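Local atomic coordinates of glutamate receptor kainate-like protein (Pleurobrachia bachei, PDB entry 4ZDM), a protein that binds glycine in the ligand-binding domain of a ctenophore ionotropic glutamate receptor, and so probably helps open its ion channel. Residues A[9-14]-A[57-62]; A[116-121]-A[187-192]. All coordinates share one frame; numbering follows the deposited sequence. Where two conformers were deposited one is given.

Contact 1: A[9-14]-A[57-62]; sequences HLRLGI and NFITPE. With SO4 (sulfate ion), chain D.
H9, R11 and N57 meet round a sulfate ion, probably from the crystallisation liquor, on one face of a parallel strand pair. H9 NE2 donates almost straight (173°) to sulfate O3 over 2.8 Å, the oxygen lying at the ring edge. N57 ND2 reaches the same O3 at 3.1 Å, its amide plane turned 59° from the imidazole. R11 NE gives O3 a weak third bond, but its main target is O2, 2.9 Å from both R11 NE and R11 NH2 and close to the guanidinium plane. The bend at chi2 (87°) folds the arginine back under H9, whose CD2 sits over the centre of the guanidinium. R11 CG rests on I59 CD1, 3.8 Å away. Beneath this site the backbones of 9-14 and 57-62 are joined by a ladder of four bonds, L12 donating to N57 O and accepting from I59 N, with 2.9 Å between L12 N and N57 O. On the opposite face I14 CG2 lies over the ring of F58, 3.9 Å from its centroid, a CH-pi contact; Y37 meets the same ring edge-to-face. I14 O is buried without a hydrogen-bond partner; T60 CA makes a CA-H...O contact to it and P61 CD comes to 3.2 Å. Farther out, T55 OG1 bonds H9 ND1, while R32 of the second subunit also binds the sulfate and K87 O of that subunit takes R11 NH2. Two arginines and a histidine around one anion suggest a locally positive patch at the subunit boundary, whose charge the sulfate probably offsets; the anion may also favour a protonated H9.

Contact 2: A[116-121]-A[187-192]; sequences LGALVK and VFIDEI. With GLY (glycine), chain B.
E191, paired with L116 across the strands, accepts the amino N of bound glycine on OE1 at 2.8 Å, the role played by the acidic residue of other glutamate receptors, while its OE2 takes S96 OG and N148 ND2, which hold the carboxylate in place. The two residues belong to an antiparallel strand pair in the second lobe of the clamshell-like ligand-binding domain, a fold of the periplasmic-binding-protein type. E191 leaves the L116 face fully extended beyond CG (chi2 -175°), and its extended side chain carries the carboxylate into the ligand pocket. An alanine here would probably leave the ligand's amino group without its carboxylate partner and deprive S96 and N148 of a shared acceptor. Next along the pair, D190 O receives G117 N at 2.9 Å and is also approached by L116 CA, while L116 CD2 lies beside it at 3.7 Å. D190 N returns a bond to G117 O, and L119 and F188 form the next hydrogen-bonded pair. Between these rungs A118 CB touches both V187 CG1 (3.7 Å) and I189 CG1, with W141 of strand 140-144 packed against both partners. On the other face the side chains of L119 and F188 reach M181 of helix 174-182, and D190 OD2 makes a salt bridge with R147. At the far end of the pair, V120 CG2 meets V187 CG2 at 3.7 Å.

How the contacts relate
Contact 1 comes first along the chain and is complete before contact 2 begins. Their centres lie 28 Å apart on opposite sides of the chain's centre, with nearest atoms about 13 Å apart. The strands are nevertheless linked through one branched sheet: strand 8-13 pairs with 90-92, which pairs with the long 205-221, and 205-221 in turn pairs with 112-121. The arrangement is consistent with one contact in each lobe of a clamshell, glycine being bound in the cleft between them. Contact 2 reaches the ligand through E191, while contact 1, largely buried within its lobe, touches the second subunit at its H9 and R11 end.

Contact 1: A[9-14]-A[57-62]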
loop_
_atom_site.group_PDB
_atom_site.type_symbol
_atom_site.label_atom_id
_atom_site.label_comp_id
_atom_site.label_asym_id
_atom_site.label_seq_id
_atom_site.Cartn_x
_atom_site.Cartn_y
_atom_site.Cartn_z
ATOM N N HIS A 9 6.342 -5.970 0.658
ATOM C CA HIS A 9 5.998 -4.849 1.518
ATOM C C HIS A 9 4.551 -4.937 1.955
ATOM O O HIS A 9 3.669 -5.009 1.061
ATOM C CB HIS A 9 6.211 -3.550 0.753
ATOM C CG HIS A 9 6.036 -2.370 1.616
ATOM N ND1 HIS A 9 6.935 -2.047 2.607
ATOM C CD2 HIS A 9 5.045 -1.444 1.681
ATOM C CE1 HIS A 9 6.485 -0.998 3.285
ATOM N NE2 HIS A 9 5.362 -0.590 2.708
ATOM N N LEU A 10 4.309 -4.881 3.246
ATOM C CA LEU A 10 2.963 -4.886 3.821
ATOM C C LEU A 10 2.639 -3.634 4.563
ATOM O O LEU A 10 3.510 -3.055 5.229
ATOM C CB LEU A 10 2.793 -6.072 4.765
ATOM C CG LEU A 10 3.054 -7.461 4.216
ATOM C CD1 LEU A 10 2.902 -8.492 5.370
ATOM C CD2 LEU A 10 2.133 -7.801 3.073
ATOM N N ARG A 11 1.404 -3.172 4.463
ATOM C CA ARG A 11 0.889 -2.104 5.297
ATOM C C ARG A 11 0.040 -2.776 6.370
ATOM O O ARG A 11 -0.809 -3.611 6.103
ATOM C CB ARG A 11 0.062 -1.097 4.532
ATOM C CG ARG A 11 0.867 -0.112 3.717
ATOM C CD ARG A 11 1.187 -0.653 2.340
ATOM N NE ARG A 11 1.830 0.400 1.532
ATOM C CZ ARG A 11 2.150 0.275 0.262
ATOM N NH1 ARG A 11 1.875 -0.824 -0.401
ATOM N NH2 ARG A 11 2.754 1.280 -0.338
ATOM N N LEU A 12 0.306 -2.429 7.622
ATOM C CA LEU A 12 -0.295 -3.094 8.769
ATOM C C LEU A 12 -1.158 -2.104 9.532
ATOM O O LEU A 12 -0.715 -1.023 9.925
ATOM C CB LEU A 12 0.777 -3.702 9.670
ATOM C CG LEU A 12 1.696 -4.684 8.969
ATOM C CD1 LEU A 12 2.731 -5.188 9.951
ATOM C CD2 LEU A 12 1.035 -5.838 8.301
ATOM N N GLY A 13 -2.399 -2.508 9.798
ATOM C CA GLY A 13 -3.353 -1.652 10.449
ATOM C C GLY A 13 -3.219 -1.668 11.964
ATOM O O GLY A 13 -3.178 -2.730 12.575
ATOM N N ILE A 14 -3.166 -0.478 12.573
ATOM C CA ILE A 14 -2.989 -0.319 14.019
ATOM C C ILE A 14 -3.972 0.707 14.567
ATOM O O ILE A 14 -4.372 1.640 13.869
ATOM C CB ILE A 14 -1.557 0.130 14.407
ATOM C CG1 ILE A 14 -1.227 1.500 13.870
ATOM C CG2 ILE A 14 -0.552 -0.868 13.887
ATOM C CD1 ILE A 14 -0.018 2.154 14.596
ATOM N N ASN A 57 5.043 -0.864 7.134
ATOM C CA ASN A 57 4.719 0.325 7.876
ATOM C C ASN A 57 3.357 0.184 8.488
ATOM O O ASN A 57 2.604 -0.773 8.147
ATOM C CB ASN A 57 4.775 1.581 7.009
ATOM C CG ASN A 57 6.202 1.934 6.656
ATOM O OD1 ASN A 57 7.025 2.171 7.533
ATOM N ND2 ASN A 57 6.552 1.840 5.372
ATOM N N PHE A 58 3.017 1.076 9.400
ATOM C CA PHE A 58 1.746 1.038 10.081
ATOM C C PHE A 58 0.804 2.068 9.536
ATOM O O PHE A 58 1.229 3.197 9.179
ATOM C CB PHE A 58 1.946 1.332 11.586
ATOM C CG PHE A 58 2.666 0.278 12.373
ATOM C CD1 PHE A 58 2.714 -1.048 11.991
ATOM C CD2 PHE A 58 3.292 0.599 13.592
ATOM C CE1 PHE A 58 3.343 -1.990 12.756
ATOM C CE2 PHE A 58 3.918 -0.349 14.334
ATOM C CZ PHE A 58 3.974 -1.643 13.926
ATOM N N ILE A 59 -0.497 1.810 9.504
ATOM C CA ILE A 59 -1.478 2.779 9.071
ATOM C C ILE A 59 -2.590 2.756 10.090
ATOM O O ILE A 59 -3.148 1.693 10.414
ATOM C CB ILE A 59 -2.047 2.489 7.659
ATOM C CG1 ILE A 59 -0.920 2.670 6.605
ATOM C CG2 ILE A 59 -3.276 3.392 7.378
ATOM C CD1 ILE A 59 -1.379 2.551 5.190
ATOM N N THR A 60 -2.907 3.917 10.651
ATOM C CA THR A 60 -3.974 4.097 11.635
ATOM C C THR A 60 -5.206 4.653 10.947
ATOM O O THR A 60 -5.116 5.669 10.205
ATOM C CB THR A 60 -3.499 5.095 12.709
ATOM O OG1 THR A 60 -2.295 4.613 13.272
ATOM C CG2 THR A 60 -4.489 5.232 13.826
ATOM N N PRO A 61 -6.378 4.037 11.146
ATOM C CA PRO A 61 -7.562 4.566 10.456
ATOM C C PRO A 61 -7.908 5.946 10.947
ATOM O O PRO A 61 -7.812 6.240 12.131
ATOM C CB PRO A 61 -8.671 3.581 10.816
ATOM C CG PRO A 61 -8.173 2.878 12.015
ATOM C CD PRO A 61 -6.680 2.841 11.928
ATOM N N GLU A 62 -8.365 6.774 10.015
ATOM C CA GLU A 62 -8.771 8.130 10.380
ATOM C C GLU A 62 -9.803 8.161 11.511
ATOM O O GLU A 62 -9.762 9.028 12.400
ATOM C CB GLU A 62 -9.318 8.836 9.136
ATOM C CG GLU A 62 -8.336 8.815 7.973
ATOM C CD GLU A 62 -8.851 9.542 6.747
ATOM O OE1 GLU A 62 -9.726 10.428 6.894
ATOM O OE2 GLU A 62 -8.375 9.219 5.638
HETATM S S SO4 D . 4.010 2.934 3.004
HETATM O O1 SO4 D . 3.742 3.954 4.077
HETATM O O2 SO4 D . 2.938 3.046 1.986
HETATM O O3 SO4 D . 3.947 1.579 3.648
HETATM O O4 SO4 D . 5.321 3.121 2.373
#

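Contact 2: A[116-121]-A[187-192]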
loop_
_atom_site.group_PDB
_atom_site.type_symbol
_atom_site.label_atom_id
_atom_site.label_comp_id
_atom_site.label_asym_id
_atom_site.label_seq_id
_atom_site.Cartn_x
_atom_site.Cartn_y
_atom_site.Cartn_z
ATOM N N LEU A 116 -15.312 -11.037 27.753
ATOM C CA LEU A 116 -15.884 -9.779 28.242
ATOM C C LEU A 116 -15.906 -9.762 29.764
ATOM O O LEU A 116 -16.161 -10.761 30.427
ATOM C CB LEU A 116 -17.304 -9.585 27.713
ATOM C CG LEU A 116 -17.451 -9.516 26.186
ATOM C CD1 LEU A 116 -18.916 -9.242 25.768
ATOM C CD2 LEU A 116 -16.496 -8.552 25.569
ATOM N N GLY A 117 -15.649 -8.588 30.286
ATOM C CA GLY A 117 -15.834 -8.326 31.697
ATOM C C GLY A 117 -16.560 -7.025 31.890
ATOM O O GLY A 117 -16.368 -6.082 31.148
ATOM N N ALA A 118 -17.370 -7.001 32.935
ATOM C CA ALA A 118 -18.112 -5.805 33.333
ATOM C C ALA A 118 -17.415 -5.226 34.558
ATOM O O ALA A 118 -17.428 -5.883 35.616
ATOM C CB ALA A 118 -19.535 -6.172 33.627
ATOM N N LEU A 119 -16.764 -4.070 34.409
ATOM C CA LEU A 119 -15.983 -3.505 35.496
ATOM C C LEU A 119 -16.631 -2.194 35.969
ATOM O O LEU A 119 -17.277 -1.475 35.186
ATOM C CB LEU A 119 -14.521 -3.320 35.066
ATOM C CG LEU A 119 -13.630 -4.558 35.180
ATOM C CD1 LEU A 119 -14.048 -5.702 34.267
ATOM C CD2 LEU A 119 -12.174 -4.121 34.927
ATOM N N VAL A 120 -16.460 -1.897 37.262
ATOM C CA VAL A 120 -17.153 -0.763 37.885
ATOM C C VAL A 120 -16.311 -0.257 39.040
ATOM O O VAL A 120 -15.570 -1.039 39.634
ATOM C CB VAL A 120 -18.576 -1.188 38.360
ATOM C CG1 VAL A 120 -18.483 -2.183 39.522
ATOM C CG2 VAL A 120 -19.450 0.035 38.711
ATOM N N LYS A 121 -16.495 1.021 39.377
ATOM C CA LYS A 121 -15.889 1.583 40.612
ATOM C C LYS A 121 -16.742 1.073 41.793
ATOM O O LYS A 121 -17.942 1.265 41.818
ATOM C CB LYS A 121 -15.843 3.103 40.556
ATOM C CG LYS A 121 -15.093 3.766 41.730
ATOM C CD LYS A 121 -15.239 5.291 41.642
ATOM C CE LYS A 121 -14.922 5.982 42.966
ATOM N NZ LYS A 121 -15.268 7.433 42.858
ATOM N N VAL A 187 -20.791 1.122 34.663
ATOM C CA VAL A 187 -20.210 -0.187 34.382
ATOM C C VAL A 187 -19.717 -0.189 32.936
ATOM O O VAL A 187 -20.499 0.033 32.015
ATOM C CB VAL A 187 -21.211 -1.321 34.608
ATOM C CG1 VAL A 187 -20.615 -2.639 34.255
ATOM C CG2 VAL A 187 -21.669 -1.349 36.082
ATOM N N PHE A 188 -18.430 -0.399 32.764
ATOM C CA PHE A 188 -17.837 -0.499 31.436
ATOM C C PHE A 188 -17.697 -1.955 31.096
ATOM O O PHE A 188 -17.057 -2.715 31.823
ATOM C CB PHE A 188 -16.483 0.215 31.399
ATOM C CG PHE A 188 -15.838 0.305 30.023
ATOM C CD1 PHE A 188 -16.576 0.522 28.881
ATOM C CD2 PHE A 188 -14.468 0.255 29.899
ATOM C CE1 PHE A 188 -15.952 0.587 27.648
ATOM C CE2 PHE A 188 -13.846 0.361 28.653
ATOM C CZ PHE A 188 -14.596 0.530 27.538
ATOM N N ILE A 189 -18.311 -2.358 29.986
ATOM C CA ILE A 189 -18.247 -3.739 29.535
ATOM C C ILE A 189 -17.266 -3.806 28.355
ATOM O O ILE A 189 -17.573 -3.279 27.282
ATOM C CB ILE A 189 -19.617 -4.304 29.141
ATOM C CG1 ILE A 189 -20.600 -4.235 30.314
ATOM C CG2 ILE A 189 -19.427 -5.727 28.655
ATOM C CD1 ILE A 189 -22.053 -4.472 29.899
ATOM N N ASP A 190 -16.113 -4.411 28.583
ATOM C CA ASP A 190 -15.099 -4.506 27.529
ATOM C C ASP A 190 -14.266 -5.761 27.742
ATOM O O ASP A 190 -14.750 -6.729 28.291
ATOM C CB ASP A 190 -14.290 -3.214 27.467
ATOM C CG ASP A 190 -13.669 -2.974 26.089
ATOM O OD1 ASP A 190 -12.580 -3.481 25.815
ATOM O OD2 ASP A 190 -14.292 -2.261 25.286
ATOM N N GLU A 191 -13.053 -5.780 27.206
ATOM C CA GLU A 191 -12.336 -7.032 26.989
ATOM C C GLU A 191 -11.247 -7.304 27.988
ATOM O O GLU A 191 -10.353 -6.488 28.208
ATOM C CB GLU A 191 -11.692 -7.060 25.591
ATOM C CG GLU A 191 -12.716 -6.834 24.460
ATOM C CD GLU A 191 -12.113 -6.967 23.057
ATOM O OE1 GLU A 191 -10.862 -6.875 22.935
ATOM O OE2 GLU A 191 -12.923 -7.189 22.112
ATOM N N ILE A 192 -11.263 -8.514 28.533
ATOM C CA ILE A 192 -10.144 -9.037 29.275
ATOM C C ILE A 192 -9.287 -9.768 28.249
ATOM O O ILE A 192 -9.812 -10.218 27.247
ATOM C CB ILE A 192 -10.596 -9.974 30.402
ATOM C CG1 ILE A 192 -11.348 -11.152 29.799
ATOM C CG2 ILE A 192 -11.498 -9.230 31.419
ATOM C CD1 ILE A 192 -11.159 -12.420 30.496
HETATM N N GLY B . -9.946 -5.784 20.517
HETATM C CA GLY B . -11.087 -4.907 20.148
HETATM C C GLY B . -11.754 -5.266 18.866
HETATM O O GLY B . -12.795 -4.698 18.502
HETATM O OXT GLY B . -11.258 -6.158 18.113
#